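Local structure of telomerase reverse transcriptase (Candida tropicalis MYA-3404, 6ZD1) at residues A[428-431]-A[432-435]; A[456-460]-A[461-465]; A[532-535]-A[536-539]. The protein probably elongates telomeres as the catalytic subunit of telomerase, adding short DNA repeats to chromosome ends by copying a template within the enzyme's RNA component. One frame throughout, in Å; residues are numbered along the deposited sequence.

Contact 1 of 3, residues A[428-431]-A[432-435]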
# COMPACT_ATOMS: atom_id res chain seq x y z
N LYS A 428 -14.75 8.30 26.03
CA LYS A 428 -15.14 6.93 25.71
C LYS A 428 -16.50 6.88 25.03
O LYS A 428 -16.73 6.02 24.18
CB LYS A 428 -15.14 6.09 26.99
CG LYS A 428 -15.65 4.68 26.80
CD LYS A 428 -15.58 3.92 28.11
CE LYS A 428 -16.38 2.64 28.06
NZ LYS A 428 -16.33 1.91 29.35
N ASN A 429 -17.40 7.81 25.37
CA ASN A 429 -18.70 7.84 24.72
C ASN A 429 -18.57 8.07 23.23
O ASN A 429 -19.19 7.36 22.42
CB ASN A 429 -19.59 8.92 25.35
CG ASN A 429 -20.91 9.08 24.61
OD1 ASN A 429 -21.48 8.11 24.12
ND2 ASN A 429 -21.38 10.32 24.52
N LYS A 430 -17.78 9.07 22.83
CA LYS A 430 -17.56 9.32 21.41
C LYS A 430 -16.92 8.10 20.74
O LYS A 430 -17.34 7.70 19.65
CB LYS A 430 -16.69 10.56 21.22
CG LYS A 430 -16.59 11.04 19.77
CD LYS A 430 -17.93 11.60 19.29
CE LYS A 430 -17.85 12.09 17.85
NZ LYS A 430 -16.95 13.26 17.69
N ILE A 431 -15.93 7.50 21.39
CA ILE A 431 -15.24 6.34 20.82
C ILE A 431 -16.23 5.22 20.55
O ILE A 431 -16.25 4.63 19.46
CB ILE A 431 -14.10 5.87 21.75
CG1 ILE A 431 -12.97 6.90 21.77
CG2 ILE A 431 -13.58 4.52 21.31
CD1 ILE A 431 -12.00 6.68 22.89
N ILE A 432 -17.08 4.91 21.53
CA ILE A 432 -18.09 3.87 21.32
C ILE A 432 -19.06 4.29 20.22
O ILE A 432 -19.48 3.48 19.39
CB ILE A 432 -18.83 3.56 22.63
CG1 ILE A 432 -17.87 2.98 23.67
CG2 ILE A 432 -19.98 2.60 22.38
CD1 ILE A 432 -17.19 1.71 23.22
N GLU A 433 -19.42 5.58 20.18
CA GLU A 433 -20.39 6.03 19.19
C GLU A 433 -19.81 5.98 17.78
O GLU A 433 -20.48 5.52 16.85
CB GLU A 433 -20.85 7.45 19.52
CG GLU A 433 -22.06 7.91 18.72
CD GLU A 433 -22.51 9.31 19.10
OE1 GLU A 433 -21.81 10.28 18.74
OE2 GLU A 433 -23.55 9.43 19.77
N VAL A 434 -18.56 6.42 17.61
CA VAL A 434 -17.95 6.42 16.29
C VAL A 434 -17.68 5.00 15.82
O VAL A 434 -17.87 4.68 14.64
CB VAL A 434 -16.67 7.28 16.30
CG1 VAL A 434 -15.97 7.22 14.95
CG2 VAL A 434 -17.00 8.71 16.66
N CYS A 435 -17.25 4.12 16.73
CA CYS A 435 -17.05 2.72 16.36
C CYS A 435 -18.35 2.09 15.89
O CYS A 435 -18.41 1.46 14.83
CB CYS A 435 -16.46 1.94 17.54
SG CYS A 435 -14.73 2.35 17.93
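Lys430 holds CG anti to its backbone N (chi1 -170°) and then turns at chi2 (68°), a bend that swings its aliphatic chain obliquely across Val434, one helical turn on. CE comes nearest, 3.7 Å from CG2 of Val434, and CG and CD also lie against that methyl in van der Waals contact. The same chain passes Glu433, yet NZ of Lys430 stays 5.8 Å from OE1 of Glu433, too far for a salt bridge. Lys428, extended throughout, runs alongside Ile432, with its CG 4.2 Å from Ile432 CG1. On Ile431 it is the CG2 branch that faces the next turn, 4.2 Å from SG of Cys435. Four successive i to i+4 bonds identify regular alpha-helix. Among them Val434 N to Lys430 O, at 2.7 Å, is the shortest, and its N-H...O angle of 166° is nearly straight. The start of the helix is tied to the preceding strand, 423-427, by a bond from Lys430 N to Ser427 OG, while Lys428 NZ binds Phe360 O. Lys430, Ile431 and Val434 pack on helix 263-298, Ile432 and Cys435 meet Ile356 of helix 349-359, and Tyr369 of strand 368-372 touches both Lys428 and Ile431.

Contact 2 of 3, residues A[456-460]-A[461-465]; sequences FKRKQ and GVFQG
The turn that leaves strand 454-458 carries a Gln-Gly-Val-Phe-Gln-Gly sequence, consistent with motif B' of telomerase reverse transcriptases, and Arg458 and Phe463 meet across its mouth. CG of Arg458 lies over one face of the Phe463 ring, 3.6 Å from its centroid and 19° off the normal, which defines a CH-pi contact. A bend about the CG-CD bond (chi3) stands the arginine's guanidinium almost upright on the ring, the planes 80° apart, with NH1 3.2 Å from Phe463 CE1 at the guanidinium edge. The bend also turns the other flank inward: NE, at 3.0 Å, and NH2, at 3.1 Å, both donate to Gln460 O, a side-on grip that fixes the guanidinium's rotation. Gln460 folds back on the turn as well, for its OE1 takes Gly461 N at 3.0 Å in the carbonyl plane, on a lone pair. The backbone angles of Gly461 (phi 98°) would jam any beta carbon against Gln460 O, so the position suits glycine. Further partners hold the turn: Arg458 forms a salt bridge with Asp345 and bonds Tyr212, and Gln460 OE1 also accepts from Gln349 N. Phe463 itself packs against Leu217, Cys444 and Cys247, on strands 217-220, 443-446 and 244-249.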
# COMPACT_ATOMS: atom_id res chain seq x y z
N PHE A 456 -25.75 0.73 -0.94
CA PHE A 456 -25.89 -0.58 -0.34
C PHE A 456 -25.21 -0.62 1.03
O PHE A 456 -24.21 0.06 1.27
CB PHE A 456 -25.28 -1.68 -1.22
CG PHE A 456 -26.13 -2.03 -2.41
CD1 PHE A 456 -26.22 -1.18 -3.50
CD2 PHE A 456 -26.83 -3.23 -2.44
CE1 PHE A 456 -27.00 -1.51 -4.59
CE2 PHE A 456 -27.61 -3.56 -3.53
CZ PHE A 456 -27.69 -2.70 -4.61
N LYS A 457 -25.79 -1.40 1.94
CA LYS A 457 -25.24 -1.65 3.26
C LYS A 457 -24.91 -3.13 3.40
O LYS A 457 -25.44 -3.98 2.67
CB LYS A 457 -26.23 -1.21 4.35
CG LYS A 457 -25.64 -1.10 5.75
CD LYS A 457 -26.71 -0.77 6.78
CE LYS A 457 -27.28 0.63 6.57
NZ LYS A 457 -26.26 1.69 6.81
N ARG A 458 -24.03 -3.45 4.34
CA ARG A 458 -23.62 -4.83 4.56
C ARG A 458 -24.63 -5.56 5.44
O ARG A 458 -25.08 -5.02 6.46
CB ARG A 458 -22.24 -4.88 5.21
CG ARG A 458 -21.13 -4.36 4.33
CD ARG A 458 -19.79 -4.87 4.81
NE ARG A 458 -19.75 -6.33 4.79
CZ ARG A 458 -19.41 -7.05 3.73
NH1 ARG A 458 -19.08 -6.45 2.59
NH2 ARG A 458 -19.40 -8.38 3.79
N LYS A 459 -25.01 -6.77 5.03
CA LYS A 459 -25.79 -7.64 5.90
C LYS A 459 -24.98 -8.05 7.13
O LYS A 459 -25.51 -8.09 8.25
CB LYS A 459 -26.26 -8.87 5.14
CG LYS A 459 -27.16 -8.58 3.95
CD LYS A 459 -27.39 -9.83 3.10
CE LYS A 459 -27.98 -10.96 3.93
NZ LYS A 459 -28.19 -12.19 3.11
N GLN A 460 -23.71 -8.36 6.93
CA GLN A 460 -22.82 -8.79 8.00
C GLN A 460 -21.39 -8.48 7.57
O GLN A 460 -21.09 -8.43 6.38
CB GLN A 460 -23.00 -10.29 8.30
CG GLN A 460 -22.09 -10.88 9.36
CD GLN A 460 -22.34 -10.31 10.74
OE1 GLN A 460 -21.91 -9.19 11.04
NE2 GLN A 460 -23.01 -11.07 11.60
N GLY A 461 -20.53 -8.26 8.56
CA GLY A 461 -19.13 -8.00 8.29
C GLY A 461 -18.80 -6.52 8.30
O GLY A 461 -19.62 -5.66 8.65
N VAL A 462 -17.58 -6.23 7.88
CA VAL A 462 -17.05 -4.88 7.86
C VAL A 462 -16.37 -4.66 6.52
O VAL A 462 -15.72 -5.56 5.99
CB VAL A 462 -16.08 -4.62 9.04
CG1 VAL A 462 -15.30 -3.34 8.84
CG2 VAL A 462 -16.86 -4.56 10.35
N PHE A 463 -16.54 -3.46 5.97
CA PHE A 463 -15.92 -3.15 4.69
C PHE A 463 -14.43 -2.96 4.87
O PHE A 463 -13.99 -2.18 5.72
CB PHE A 463 -16.53 -1.88 4.10
CG PHE A 463 -17.73 -2.13 3.25
CD1 PHE A 463 -17.73 -3.16 2.33
CD2 PHE A 463 -18.86 -1.34 3.36
CE1 PHE A 463 -18.84 -3.40 1.53
CE2 PHE A 463 -19.96 -1.56 2.57
CZ PHE A 463 -19.95 -2.59 1.65
N GLN A 464 -13.64 -3.66 4.07
CA GLN A 464 -12.22 -3.40 4.01
C GLN A 464 -11.98 -2.09 3.28
O GLN A 464 -12.57 -1.85 2.22
CB GLN A 464 -11.50 -4.55 3.32
CG GLN A 464 -9.99 -4.53 3.49
CD GLN A 464 -9.33 -5.72 2.83
OE1 GLN A 464 -9.95 -6.78 2.69
NE2 GLN A 464 -8.08 -5.56 2.42
N GLY A 465 -11.14 -1.23 3.85
CA GLY A 465 -10.88 0.08 3.28
C GLY A 465 -11.31 1.25 4.14
O GLY A 465 -10.95 2.39 3.83

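Contact 3 of 3, residues A[532-535]-A[536-539]; sequences FVNH and EKTV
A run of tight turns, the first centred on Asn534, leads into the short strand 539-541, and Asn534 meets both Glu536 and Lys537 within it. Backbone angles of -80° and 87° place Asn534 at the centre of an inverse gamma turn. The chain then folds over in two overlapping beta turns, as the i to i+3 bonds show: Lys537 N donates to Asn534 O at 3.1 Å, and Thr538 N to His535 O at 3.0 Å. The phi and psi values of His535, Glu536 and Lys537 make both turns type I. In both bonds the donor sits well above the carbonyl plane, away from the lone-pair directions. The side chain of Asn534 runs beside that of Lys537, pointing the same way, so that ND2 comes to 3.3 Å from CG of Lys537. Its other terminal atom, OD1, faces Glu536, whose CG approaches to 3.4 Å. Glu536 reaches this place because its CG is tucked between backbone N and carbonyl carbon (chi1 63°), and its carboxylate plane is turned steeply against the amide plane.

By sequence, the Asn-His-Glu-Lys-Thr run is consistent with motif D of the reverse transcriptase palm. The fold agrees, since Val539 begins edge strand 539-541 and pairs with Lys337 of the next strand, 334-339, while Asn534 pairs through its backbone with Asp339 at the end of that strand and makes a weak bond from ND2 to Asp339 OD2. Across the turn, Thr538 sets its CB 3.2 Å from His535 O, while its OG1 lies 4.0 Å from CG1 of Val533. Thr538 also packs on Ile336 and Phe338, which places this side of the turn against the sheet. His535 projects from the turn with Val533 O over one face of its imidazole, offset toward the rim, and its NE2 makes a weak bond to Ile521 O.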
# COMPACT_ATOMS: atom_id res chain seq x y z
N PHE A 532 -14.37 -18.41 10.30
CA PHE A 532 -14.64 -19.69 9.66
C PHE A 532 -13.33 -20.25 9.13
O PHE A 532 -12.72 -19.65 8.24
CB PHE A 532 -15.66 -19.55 8.52
CG PHE A 532 -17.04 -19.17 8.98
CD1 PHE A 532 -17.41 -17.84 9.09
CD2 PHE A 532 -17.97 -20.14 9.29
CE1 PHE A 532 -18.68 -17.48 9.50
CE2 PHE A 532 -19.25 -19.79 9.71
CZ PHE A 532 -19.60 -18.47 9.81
N VAL A 533 -12.91 -21.39 9.67
CA VAL A 533 -11.62 -21.98 9.31
C VAL A 533 -11.65 -22.45 7.86
O VAL A 533 -12.55 -23.19 7.44
CB VAL A 533 -11.27 -23.14 10.26
CG1 VAL A 533 -9.91 -23.73 9.89
CG2 VAL A 533 -11.29 -22.67 11.70
N ASN A 534 -10.64 -22.05 7.10
CA ASN A 534 -10.46 -22.50 5.72
C ASN A 534 -9.83 -23.89 5.77
O ASN A 534 -8.61 -24.04 5.70
CB ASN A 534 -9.61 -21.51 4.94
CG ASN A 534 -9.66 -21.75 3.45
OD1 ASN A 534 -10.38 -22.62 2.97
ND2 ASN A 534 -8.90 -20.95 2.71
N HIS A 535 -10.68 -24.92 5.87
CA HIS A 535 -10.19 -26.26 6.18
C HIS A 535 -9.31 -26.81 5.06
O HIS A 535 -8.31 -27.49 5.33
CB HIS A 535 -11.36 -27.21 6.43
CG HIS A 535 -12.11 -26.91 7.69
ND1 HIS A 535 -13.43 -26.50 7.70
CD2 HIS A 535 -11.73 -26.97 8.99
CE1 HIS A 535 -13.82 -26.32 8.94
NE2 HIS A 535 -12.81 -26.60 9.75
N GLU A 536 -9.66 -26.54 3.80
CA GLU A 536 -8.87 -27.08 2.70
C GLU A 536 -7.46 -26.49 2.66
O GLU A 536 -6.58 -27.08 2.03
CB GLU A 536 -9.57 -26.83 1.37
CG GLU A 536 -9.76 -25.37 1.03
CD GLU A 536 -10.41 -25.17 -0.33
OE1 GLU A 536 -10.48 -26.14 -1.10
OE2 GLU A 536 -10.84 -24.03 -0.62
N LYS A 537 -7.23 -25.35 3.30
CA LYS A 537 -5.90 -24.77 3.38
C LYS A 537 -5.16 -25.14 4.66
O LYS A 537 -4.00 -24.77 4.82
CB LYS A 537 -5.98 -23.24 3.26
CG LYS A 537 -6.24 -22.76 1.84
CD LYS A 537 -5.22 -23.33 0.87
CE LYS A 537 -5.32 -22.67 -0.50
NZ LYS A 537 -6.67 -22.82 -1.10
N THR A 538 -5.81 -25.87 5.57
CA THR A 538 -5.14 -26.34 6.78
C THR A 538 -4.01 -27.29 6.44
O THR A 538 -4.17 -28.20 5.62
CB THR A 538 -6.16 -27.02 7.70
OG1 THR A 538 -7.02 -26.04 8.28
CG2 THR A 538 -5.47 -27.80 8.80
N VAL A 539 -2.83 -27.06 7.03
CA VAL A 539 -1.65 -27.88 6.79
C VAL A 539 -1.07 -28.30 8.13
O VAL A 539 -0.92 -27.47 9.03
CB VAL A 539 -0.61 -27.14 5.93
CG1 VAL A 539 0.65 -27.98 5.76
CG2 VAL A 539 -1.19 -26.79 4.57

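The three contacts follow one another along the chain inside the reverse transcriptase region without touching. Measured between centres, contacts 1 and 2 are closest (19 Å, against 23 Å for contacts 2 and 3); by nearest atoms, contacts 2 and 3 are (about 7 Å, against about 8 Å). Contact 1 is 35 Å from contact 3, centre to centre. Contacts 2 and 3 converge on one stretch: Arg458 reaches Asp345, and Asn534 reaches Asp339 through a weak bond and a backbone pairing, both in a segment whose sequence fits motif A, where reverse transcriptases carry a metal-binding aspartate. Helix 349-359, which follows, receives Ile432 and Cys435 of contact 1, while Gln349 bonds Gln460 and Gly461 of contact 2.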